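Local coordinates for protein beta-lactamase Mb2281c (Mycobacterium bovis, PDB 3I7J) that probably acts as a serine hydrolase of the beta-lactamase family, attacking amide or ester bonds such as that of a beta-lactam ring, at residues P212-F224 with F227-K239. Sequence-based numbering, arbitrary orientation.
Sequences PHWTGECNSTRTF and FGQSGGFIWVDPK
W214 lies against F227 and F233, forming an aromatic cluster. F227 CB sits over one face of the indole, 4.1 Å from the centroid of its five-membered ring, and F227 CD1 reaches W214 CD1 at 3.4 Å; the two ring planes are inclined at 41°. The far rim of the indole, at CZ3, meets F233 CD1 and W235 CB, while W214 NE1 is hydrogen-bonded to E205. Next to the indole, W235 CB also touches T223 CG2, and helix 256-271 covers the cluster through W260.

Polar contacts gather on the carboxylate of D237, carried to the loop by CG anti to the backbone N (chi1 -171°). S220 N donates to D237 OD2 at 2.8 Å, on the syn side but tilted 31° from the carboxylate plane; OD2 also takes a water shared with C218 O. OD1 receives S220 OG from above the carboxylate plane and the backbone N of K239, the latter closing an Asx turn; A240 N is a further donor. Both carboxylate oxygens are thus gripped, which fixes the group's rotation.

F224 and V236 form an antiparallel hydrogen-bonded pair, F224 N to V236 O at 3.1 Å and V236 N to F224 O at 2.8 Å. V236 CB makes a CH-pi contact over the F224 ring, whose edge meets P238 CG.

The W214 cluster and D237 bonds hold loop 212-223 against strand 232-237, while F224-V236 is a rung of the 224-228/232-237 beta hairpin, part of the antiparallel sheet of the serine beta-lactamase fold.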
ATOM      1  N   PRO A 212       3.242  14.512 -11.624  1.00 15.15           N
ATOM      2  CA  PRO A 212       2.803  14.873 -10.273  1.00 14.84           C
ATOM      3  C   PRO A 212       2.623  13.595  -9.455  1.00 19.48           C
ATOM      4  O   PRO A 212       2.610  12.501 -10.020  1.00 17.56           O
ATOM      5  CB  PRO A 212       1.492  15.601 -10.530  1.00 10.68           C
ATOM      6  CG  PRO A 212       0.933  14.847 -11.688  1.00 13.37           C
ATOM      7  CD  PRO A 212       2.141  14.660 -12.590  1.00 14.19           C
ATOM      8  N   HIS A 213       2.485  13.725  -8.137  1.00 17.79           N
ATOM      9  CA  HIS A 213       2.329  12.555  -7.268  1.00 19.19           C
ATOM     10  C   HIS A 213       1.483  12.898  -6.046  1.00 20.77           C
ATOM     11  O   HIS A 213       1.205  14.068  -5.790  1.00 17.71           O
ATOM     12  CB  HIS A 213       3.708  12.058  -6.810  1.00  7.06           C
ATOM     13  CG  HIS A 213       3.711  10.636  -6.329  1.00 20.03           C
ATOM     14  ND1 HIS A 213       3.419   9.576  -7.156  1.00 18.62           N
ATOM     15  CD2 HIS A 213       3.967  10.105  -5.109  1.00  8.07           C
ATOM     16  CE1 HIS A 213       3.494   8.450  -6.468  1.00 15.28           C
ATOM     17  NE2 HIS A 213       3.824   8.742  -5.225  1.00 14.89           N
ATOM     18  N   TRP A 214       1.070  11.884  -5.291  1.00 20.57           N
ATOM     19  CA  TRP A 214       0.262  12.129  -4.104  1.00 11.42           C
ATOM     20  C   TRP A 214       1.112  12.450  -2.879  1.00 13.86           C
ATOM     21  O   TRP A 214       0.613  13.047  -1.924  1.00 18.99           O
ATOM     22  CB  TRP A 214      -0.665  10.939  -3.816  1.00 13.36           C
ATOM     23  CG  TRP A 214       0.001   9.592  -3.862  1.00  4.34           C
ATOM     24  CD1 TRP A 214       0.290   8.851  -4.975  1.00  5.61           C
ATOM     25  CD2 TRP A 214       0.460   8.832  -2.740  1.00  6.62           C
ATOM     26  NE1 TRP A 214       0.903   7.671  -4.609  1.00  6.34           N
ATOM     27  CE2 TRP A 214       1.020   7.636  -3.245  1.00  5.03           C
ATOM     28  CE3 TRP A 214       0.456   9.047  -1.353  1.00  7.03           C
ATOM     29  CZ2 TRP A 214       1.566   6.655  -2.413  1.00  8.15           C
ATOM     30  CZ3 TRP A 214       1.001   8.072  -0.526  1.00  6.97           C
ATOM     31  CH2 TRP A 214       1.549   6.891  -1.061  1.00 11.18           C
ATOM     32  N   THR A 215       2.390  12.065  -2.896  1.00 11.14           N
ATOM     33  CA  THR A 215       3.273  12.363  -1.766  1.00 10.15           C
ATOM     34  C   THR A 215       3.789  13.805  -1.865  1.00 18.06           C
ATOM     35  O   THR A 215       3.444  14.538  -2.796  1.00 13.60           O
ATOM     36  CB  THR A 215       4.492  11.394  -1.702  1.00  9.34           C
ATOM     37  OG1 THR A 215       5.248  11.479  -2.917  1.00 10.97           O
ATOM     38  CG2 THR A 215       4.027   9.963  -1.495  1.00  9.27           C
ATOM     39  N   GLY A 216       4.604  14.218  -0.899  1.00 16.24           N
ATOM     40  CA  GLY A 216       5.120  15.576  -0.914  1.00 16.44           C
ATOM     41  C   GLY A 216       6.340  15.739  -1.800  1.00 18.19           C
ATOM     42  O   GLY A 216       6.985  14.753  -2.162  1.00 14.27           O
ATOM     43  N   GLU A 217       6.657  16.980  -2.156  1.00 17.72           N
ATOM     44  CA  GLU A 217       7.815  17.258  -2.998  1.00 16.72           C
ATOM     45  C   GLU A 217       9.095  16.978  -2.242  1.00 13.13           C
ATOM     46  O   GLU A 217      10.162  16.860  -2.840  1.00 16.58           O
ATOM     47  CB  GLU A 217       7.827  18.717  -3.450  1.00 15.13           C
ATOM     48  CG  GLU A 217       6.762  19.071  -4.459  1.00 35.15           C
ATOM     49  CD  GLU A 217       7.004  20.435  -5.081  1.00 43.92           C
ATOM     50  OE1 GLU A 217       7.183  21.410  -4.318  1.00 37.72           O
ATOM     51  OE2 GLU A 217       7.013  20.529  -6.331  1.00 51.84           O
ATOM     52  N   CYS A 218       8.990  16.873  -0.925  1.00 11.11           N
ATOM     53  CA  CYS A 218      10.163  16.618  -0.111  1.00 15.18           C
ATOM     54  C   CYS A 218      10.326  15.157   0.322  1.00 17.02           C
ATOM     55  O   CYS A 218      11.331  14.794   0.940  1.00 10.68           O
ATOM     56  CB  CYS A 218      10.158  17.555   1.099  1.00 17.78           C
ATOM     57  SG  CYS A 218      10.344  19.308   0.638  1.00 19.49           S
ATOM     58  N   ASN A 219       9.349  14.314   0.004  1.00 10.85           N
ATOM     59  CA  ASN A 219       9.470  12.902   0.343  1.00 15.04           C
ATOM     60  C   ASN A 219      10.657  12.374  -0.456  1.00 16.41           C
ATOM     61  O   ASN A 219      10.889  12.813  -1.579  1.00 13.84           O
ATOM     62  CB  ASN A 219       8.186  12.145  -0.028  1.00 11.14           C
ATOM     63  CG  ASN A 219       7.161  12.146   1.104  1.00 18.09           C
ATOM     64  OD1 ASN A 219       7.412  11.596   2.181  1.00 14.18           O
ATOM     65  ND2 ASN A 219       6.013  12.769   0.871  1.00  8.76           N
ATOM     66  N   SER A 220      11.425  11.455   0.122  1.00 18.95           N
ATOM     67  CA  SER A 220      12.588  10.912  -0.582  1.00 16.99           C
ATOM     68  C   SER A 220      12.127   9.960  -1.679  1.00 16.49           C
ATOM     69  O   SER A 220      10.987   9.488  -1.656  1.00 10.22           O
ATOM     70  CB  SER A 220      13.486  10.141   0.377  1.00 14.22           C
ATOM     71  OG  SER A 220      12.841   8.948   0.769  1.00 18.87           O
ATOM     72  N   THR A 221      13.018   9.667  -2.624  1.00 13.88           N
ATOM     73  CA  THR A 221      12.699   8.756  -3.719  1.00 13.34           C
ATOM     74  C   THR A 221      12.428   7.338  -3.209  1.00 19.10           C
ATOM     75  O   THR A 221      11.818   6.531  -3.908  1.00 13.92           O
ATOM     76  CB  THR A 221      13.855   8.693  -4.770  1.00 15.72           C
ATOM     77  OG1 THR A 221      15.089   8.387  -4.107  1.00 23.16           O
ATOM     78  CG2 THR A 221      13.992  10.019  -5.516  1.00  5.42           C
ATOM     79  N   ARG A 222      12.867   7.033  -1.990  1.00 13.59           N
ATOM     80  CA  ARG A 222      12.648   5.700  -1.415  1.00 11.81           C
ATOM     81  C   ARG A 222      11.292   5.548  -0.718  1.00  9.83           C
ATOM     82  O   ARG A 222      10.944   4.466  -0.244  1.00  9.99           O
ATOM     83  CB  ARG A 222      13.764   5.367  -0.426  1.00 12.07           C
ATOM     84  CG  ARG A 222      15.134   5.208  -1.062  1.00 23.17           C
ATOM     85  CD  ARG A 222      16.202   5.226   0.015  1.00 37.82           C
ATOM     86  NE  ARG A 222      16.017   4.164   1.005  1.00 37.60           N
ATOM     87  CZ  ARG A 222      16.526   4.205   2.231  1.00 36.26           C
ATOM     88  NH1 ARG A 222      17.240   5.260   2.608  1.00 27.67           N
ATOM     89  NH2 ARG A 222      16.327   3.197   3.073  1.00 33.22           N
ATOM     90  N   THR A 223      10.544   6.642  -0.648  1.00 10.73           N
ATOM     91  CA  THR A 223       9.224   6.633  -0.031  1.00 10.27           C
ATOM     92  C   THR A 223       8.362   5.573  -0.730  1.00 11.08           C
ATOM     93  O   THR A 223       8.401   5.450  -1.951  1.00  7.99           O
ATOM     94  CB  THR A 223       8.559   8.024  -0.165  1.00 12.17           C
ATOM     95  OG1 THR A 223       9.409   9.012   0.437  1.00  8.24           O
ATOM     96  CG2 THR A 223       7.189   8.045   0.530  1.00  9.03           C
ATOM     97  N   PHE A 224       7.601   4.804   0.050  1.00 10.67           N
ATOM     98  CA  PHE A 224       6.739   3.754  -0.497  1.00  8.19           C
ATOM     99  C   PHE A 224       5.421   3.724   0.278  1.00 12.20           C
ATOM    100  O   PHE A 224       5.339   4.261   1.381  1.00 10.86           O
ATOM    101  CB  PHE A 224       7.448   2.389  -0.409  1.00  6.38           C
ATOM    102  CG  PHE A 224       7.713   1.924   1.003  1.00 12.19           C
ATOM    103  CD1 PHE A 224       6.746   1.210   1.713  1.00 10.22           C
ATOM    104  CD2 PHE A 224       8.926   2.214   1.627  1.00  8.87           C
ATOM    105  CE1 PHE A 224       6.986   0.791   3.023  1.00 11.80           C
ATOM    106  CE2 PHE A 224       9.181   1.802   2.939  1.00  3.44           C
ATOM    107  CZ  PHE A 224       8.208   1.088   3.636  1.00  8.37           C
ATOM    108  N   PHE A 227      -2.100   4.781  -2.146  1.00 15.53           N
ATOM    109  CA  PHE A 227      -3.246   5.647  -1.882  1.00 12.91           C
ATOM    110  C   PHE A 227      -4.425   4.903  -2.479  1.00 10.15           C
ATOM    111  O   PHE A 227      -4.237   3.913  -3.188  1.00 10.82           O
ATOM    112  CB  PHE A 227      -3.082   7.060  -2.482  1.00  8.57           C
ATOM    113  CG  PHE A 227      -3.387   7.165  -3.950  1.00 10.59           C
ATOM    114  CD1 PHE A 227      -2.444   6.788  -4.900  1.00 11.92           C
ATOM    115  CD2 PHE A 227      -4.611   7.676  -4.382  1.00 17.54           C
ATOM    116  CE1 PHE A 227      -2.709   6.920  -6.263  1.00 11.07           C
ATOM    117  CE2 PHE A 227      -4.890   7.815  -5.740  1.00 21.87           C
ATOM    118  CZ  PHE A 227      -3.935   7.435  -6.685  1.00 16.48           C
ATOM    119  N   GLY A 228      -5.634   5.338  -2.155  1.00 11.97           N
ATOM    120  CA  GLY A 228      -6.817   4.672  -2.673  1.00 13.55           C
ATOM    121  C   GLY A 228      -7.824   5.670  -3.198  1.00 13.99           C
ATOM    122  O   GLY A 228      -7.796   6.839  -2.813  1.00 12.68           O
ATOM    123  N   GLN A 229      -8.712   5.210  -4.074  1.00 13.91           N
ATOM    124  CA  GLN A 229      -9.729   6.073  -4.666  1.00 16.23           C
ATOM    125  C   GLN A 229     -10.785   6.499  -3.655  1.00 14.32           C
ATOM    126  O   GLN A 229     -11.635   7.337  -3.960  1.00 21.48           O
ATOM    127  CB  GLN A 229     -10.410   5.366  -5.845  1.00 19.99           C
ATOM    128  CG  GLN A 229      -9.507   5.111  -7.056  1.00 33.54           C
ATOM    129  CD  GLN A 229      -9.015   6.395  -7.712  1.00 32.82           C
ATOM    130  OE1 GLN A 229      -9.806   7.292  -8.018  1.00 37.33           O
ATOM    131  NE2 GLN A 229      -7.710   6.482  -7.942  1.00 16.86           N
ATOM    132  N   SER A 230     -10.742   5.920  -2.460  1.00 10.89           N
ATOM    133  CA  SER A 230     -11.697   6.278  -1.412  1.00 15.99           C
ATOM    134  C   SER A 230     -11.211   7.512  -0.665  1.00 15.98           C
ATOM    135  O   SER A 230     -11.821   7.932   0.316  1.00 11.60           O
ATOM    136  CB  SER A 230     -11.875   5.124  -0.425  1.00 15.70           C
ATOM    137  OG  SER A 230     -12.673   4.100  -0.990  1.00 26.35           O
ATOM    138  N   GLY A 231     -10.101   8.080  -1.131  1.00 12.45           N
ATOM    139  CA  GLY A 231      -9.551   9.269  -0.504  1.00 10.16           C
ATOM    140  C   GLY A 231      -8.708   9.028   0.732  1.00 17.37           C
ATOM    141  O   GLY A 231      -8.804   9.770   1.711  1.00 10.60           O
ATOM    142  N   GLY A 232      -7.880   7.987   0.692  1.00 12.52           N
ATOM    143  CA  GLY A 232      -7.014   7.678   1.817  1.00 11.12           C
ATOM    144  C   GLY A 232      -5.647   7.275   1.293  1.00 16.77           C
ATOM    145  O   GLY A 232      -5.518   6.925   0.122  1.00 16.28           O
ATOM    146  N   PHE A 233      -4.620   7.332   2.133  1.00  9.70           N
ATOM    147  CA  PHE A 233      -3.297   6.947   1.687  1.00 11.44           C
ATOM    148  C   PHE A 233      -2.337   6.672   2.838  1.00 18.19           C
ATOM    149  O   PHE A 233      -2.600   7.009   3.997  1.00 10.71           O
ATOM    150  CB  PHE A 233      -2.690   8.027   0.769  1.00 10.87           C
ATOM    151  CG  PHE A 233      -2.234   9.283   1.490  1.00 14.94           C
ATOM    152  CD1 PHE A 233      -1.102   9.280   2.306  1.00 11.12           C
ATOM    153  CD2 PHE A 233      -2.926  10.479   1.322  1.00 16.31           C
ATOM    154  CE1 PHE A 233      -0.667  10.455   2.941  1.00 13.29           C
ATOM    155  CE2 PHE A 233      -2.502  11.654   1.951  1.00 16.84           C
ATOM    156  CZ  PHE A 233      -1.371  11.643   2.761  1.00 10.54           C
ATOM    157  N   ILE A 234      -1.219   6.047   2.504  1.00 10.98           N
ATOM    158  CA  ILE A 234      -0.197   5.767   3.484  1.00 11.27           C
ATOM    159  C   ILE A 234       1.157   5.776   2.802  1.00  8.21           C
ATOM    160  O   ILE A 234       1.341   5.174   1.747  1.00  8.32           O
ATOM    161  CB  ILE A 234      -0.407   4.392   4.174  1.00 12.31           C
ATOM    162  CG1 ILE A 234       0.775   4.103   5.114  1.00 17.31           C
ATOM    163  CG2 ILE A 234      -0.517   3.269   3.131  1.00  6.50           C
ATOM    164  CD1 ILE A 234       0.587   2.842   5.971  1.00 12.74           C
ATOM    165  N   TRP A 235       2.091   6.517   3.380  1.00  9.68           N
ATOM    166  CA  TRP A 235       3.440   6.522   2.860  1.00 12.63           C
ATOM    167  C   TRP A 235       4.387   6.417   4.033  1.00 13.05           C
ATOM    168  O   TRP A 235       4.082   6.850   5.148  1.00  7.10           O
ATOM    169  CB  TRP A 235       3.750   7.750   1.972  1.00  6.63           C
ATOM    170  CG  TRP A 235       3.619   9.132   2.572  1.00 12.65           C
ATOM    171  CD1 TRP A 235       2.724  10.096   2.197  1.00  8.30           C
ATOM    172  CD2 TRP A 235       4.476   9.743   3.545  1.00  6.75           C
ATOM    173  NE1 TRP A 235       2.977  11.268   2.866  1.00 14.07           N
ATOM    174  CE2 TRP A 235       4.048  11.081   3.700  1.00 10.81           C
ATOM    175  CE3 TRP A 235       5.571   9.295   4.297  1.00 12.35           C
ATOM    176  CZ2 TRP A 235       4.676  11.978   4.583  1.00 16.39           C
ATOM    177  CZ3 TRP A 235       6.194  10.183   5.173  1.00  9.04           C
ATOM    178  CH2 TRP A 235       5.746  11.509   5.305  1.00  9.89           C
ATOM    179  N   VAL A 236       5.521   5.789   3.763  1.00 13.81           N
ATOM    180  CA  VAL A 236       6.565   5.561   4.746  1.00  8.54           C
ATOM    181  C   VAL A 236       7.818   6.065   4.062  1.00 13.36           C
ATOM    182  O   VAL A 236       8.128   5.641   2.955  1.00 11.49           O
ATOM    183  CB  VAL A 236       6.721   4.051   5.028  1.00 11.21           C
ATOM    184  CG1 VAL A 236       7.729   3.817   6.142  1.00  3.48           C
ATOM    185  CG2 VAL A 236       5.366   3.452   5.383  1.00 10.55           C
ATOM    186  N   ASP A 237       8.531   6.980   4.702  1.00  9.53           N
ATOM    187  CA  ASP A 237       9.742   7.514   4.100  1.00 12.86           C
ATOM    188  C   ASP A 237      10.924   6.991   4.916  1.00 12.59           C
ATOM    189  O   ASP A 237      11.166   7.459   6.022  1.00 18.90           O
ATOM    190  CB  ASP A 237       9.689   9.047   4.130  1.00 15.10           C
ATOM    191  CG  ASP A 237      10.803   9.684   3.334  1.00 15.47           C
ATOM    192  OD1 ASP A 237      11.934   9.149   3.373  1.00 15.63           O
ATOM    193  OD2 ASP A 237      10.554  10.727   2.686  1.00 12.02           O
ATOM    194  N   PRO A 238      11.671   6.007   4.383  1.00 14.27           N
ATOM    195  CA  PRO A 238      12.825   5.426   5.082  1.00 11.35           C
ATOM    196  C   PRO A 238      13.959   6.410   5.348  1.00 14.83           C
ATOM    197  O   PRO A 238      14.760   6.198   6.254  1.00 18.68           O
ATOM    198  CB  PRO A 238      13.281   4.304   4.151  1.00 19.39           C
ATOM    199  CG  PRO A 238      12.080   4.002   3.323  1.00 23.73           C
ATOM    200  CD  PRO A 238      11.482   5.359   3.075  1.00 12.39           C
ATOM    201  N   LYS A 239      14.039   7.468   4.549  1.00  9.24           N
ATOM    202  CA  LYS A 239      15.095   8.453   4.729  1.00 17.73           C
ATOM    203  C   LYS A 239      14.742   9.380   5.884  1.00 19.10           C
ATOM    204  O   LYS A 239      15.586   9.685   6.729  1.00 17.26           O
ATOM    205  CB  LYS A 239      15.308   9.267   3.445  1.00 15.26           C
ATOM    206  CG  LYS A 239      16.487  10.238   3.520  1.00 23.99           C
ATOM    207  CD  LYS A 239      16.683  11.025   2.228  1.00 27.79           C
ATOM    208  CE  LYS A 239      17.125  10.136   1.062  1.00 42.34           C
ATOM    209  NZ  LYS A 239      18.505   9.594   1.208  1.00 42.09           N
TER
HETATM  210  O   HOH W   1      12.131  12.828   3.410  1.00 24.04           O